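Local structure of protein bicaudal C homolog 1 (Homo sapiens, 6GY4) at residues A[39-43]-A[70-74]. The protein probably binds RNA through its KH domains, the first of which, a type I KH domain, is modelled here. Coordinates in Å, arbitrary orientation, origin at the centre of the assembly. Numbering follows the deposited sequence.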
loop_
_atom_site.group_PDB
_atom_site.type_symbol
_atom_site.label_atom_id
_atom_site.label_comp_id
_atom_site.label_asym_id
_atom_site.label_seq_id
_atom_site.Cartn_x
_atom_site.Cartn_y
_atom_site.Cartn_z
ATOM N N GLU A 39 9.988 5.300 -0.650
ATOM C CA GLU A 39 9.798 6.537 -1.400
ATOM C C GLU A 39 8.955 7.538 -0.622
ATOM O O GLU A 39 9.221 8.744 -0.665
ATOM C CB GLU A 39 9.148 6.239 -2.749
ATOM C CG GLU A 39 9.637 7.136 -3.862
ATOM C CD GLU A 39 11.082 6.865 -4.208
ATOM O OE1 GLU A 39 11.412 5.696 -4.498
ATOM O OE2 GLU A 39 11.894 7.814 -4.177
ATOM N N THR A 40 7.931 7.063 0.084
ATOM C CA THR A 40 7.000 7.943 0.776
ATOM C C THR A 40 7.278 8.060 2.268
ATOM O O THR A 40 6.664 8.904 2.926
ATOM C CB THR A 40 5.560 7.456 0.565
ATOM O OG1 THR A 40 5.438 6.104 1.021
ATOM C CG2 THR A 40 5.185 7.521 -0.908
ATOM N N ASN A 41 8.190 7.254 2.807
ATOM C CA ASN A 41 8.459 7.190 4.245
ATOM C C ASN A 41 7.186 6.857 5.019
ATOM O O ASN A 41 6.809 7.536 5.976
ATOM C CB ASN A 41 9.092 8.485 4.758
ATOM C CG ASN A 41 9.924 8.261 6.006
ATOM O OD1 ASN A 41 10.570 7.223 6.149
ATOM N ND2 ASN A 41 9.906 9.226 6.919
ATOM N N THR A 42 6.520 5.788 4.588
ATOM C CA THR A 42 5.265 5.343 5.174
ATOM C C THR A 42 5.397 3.891 5.610
ATOM O O THR A 42 6.358 3.198 5.267
ATOM C CB THR A 42 4.100 5.500 4.188
ATOM O OG1 THR A 42 4.395 4.789 2.981
ATOM C CG2 THR A 42 3.879 6.966 3.854
ATOM N N GLN A 43 4.410 3.433 6.380
ATOM C CA GLN A 43 4.364 2.072 6.894
ATOM C C GLN A 43 3.076 1.414 6.419
ATOM O O GLN A 43 1.986 1.941 6.657
ATOM C CB GLN A 43 4.437 2.057 8.425
ATOM C CG GLN A 43 5.612 2.834 8.998
ATOM C CD GLN A 43 6.488 1.985 9.899
ATOM O OE1 GLN A 43 6.155 0.842 10.211
ATOM N NE2 GLN A 43 7.618 2.541 10.319
ATOM N N ASP A 70 2.379 12.211 2.836
ATOM C CA ASP A 70 3.003 10.966 2.402
ATOM C C ASP A 70 1.990 9.832 2.343
ATOM O O ASP A 70 2.019 9.011 1.417
ATOM C CB ASP A 70 4.155 10.607 3.336
ATOM C CG ASP A 70 5.268 11.631 3.310
ATOM O OD1 ASP A 70 5.322 12.423 2.349
ATOM O OD2 ASP A 70 6.090 11.642 4.251
ATOM N N VAL A 71 1.091 9.762 3.328
ATOM C CA VAL A 71 0.039 8.751 3.306
ATOM C C VAL A 71 -0.855 8.944 2.089
ATOM O O VAL A 71 -1.253 7.974 1.433
ATOM C CB VAL A 71 -0.767 8.793 4.617
ATOM C CG1 VAL A 71 -1.991 7.892 4.521
ATOM C CG2 VAL A 71 0.107 8.379 5.787
ATOM N N LYS A 72 -1.168 10.199 1.758
ATOM C CA LYS A 72 -1.995 10.471 0.589
ATOM C C LYS A 72 -1.299 10.035 -0.695
ATOM O O LYS A 72 -1.954 9.581 -1.640
ATOM C CB LYS A 72 -2.350 11.957 0.535
ATOM N N GLU A 73 0.030 10.164 -0.746
ATOM C CA GLU A 73 0.768 9.784 -1.948
ATOM C C GLU A 73 0.955 8.275 -2.032
ATOM O O GLU A 73 0.981 7.709 -3.130
ATOM C CB GLU A 73 2.121 10.488 -1.978
ATOM C CG GLU A 73 2.048 11.992 -2.135
ATOM C CD GLU A 73 3.380 12.660 -1.870
ATOM O OE1 GLU A 73 4.312 11.956 -1.433
ATOM O OE2 GLU A 73 3.494 13.884 -2.094
ATOM N N ALA A 74 1.112 7.609 -0.887
ATOM C CA ALA A 74 1.206 6.156 -0.901
ATOM C C ALA A 74 -0.127 5.528 -1.284
ATOM O O ALA A 74 -0.162 4.523 -2.002
ATOM C CB ALA A 74 1.675 5.647 0.461
HETATM O O HOH W 1 5.735 9.828 6.283
#
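Close van der Waals packing, with one water bridging Asn41 and Asp70, joins the C-terminal end of helix 32-40, and the turn that follows it, to the early turns of helix 68-81. The approach is tightest at Asp70, where Thr40 CA and Asp70 CA are 5.3 Å apart; Thr40 O sits 3.1 Å from Asp70 CB. Since Thr40 O and Asp70 OD2, also 3.1 Å apart, are both acceptors, they cannot bond directly. Water 1 makes the link one residue further on, donating to Asn41 O (2.5 Å) and to Asp70 OD2 (2.7 Å). Thr40, the last helical residue, points CB at helix 68-81; Asn41 then leaves the helix with positive phi, and past this turn Thr42 points its CB the same way. In the type I KH fold, three helices pack against one face of a three-stranded antiparallel sheet; here the second helix meets the third just where the chain enters edge strand 43-45, with Gln43 pairing to Ser65 through the backbone. Thr42 OG1 donates to Thr40 OG1 (2.6 Å), which also bonds to Ile36 O, so these hydroxyls are satisfied although they face a methyl group: Ala74 CB is 3.8 Å from both Thr40 OG1 and Thr42 OG1. Thr42 CG2 lies against the first turn, 3.7 Å from Asp70 O and 3.7 Å from Asp70 CB. Beneath, Thr42 and Ala74 both rest on Val64 of the central strand.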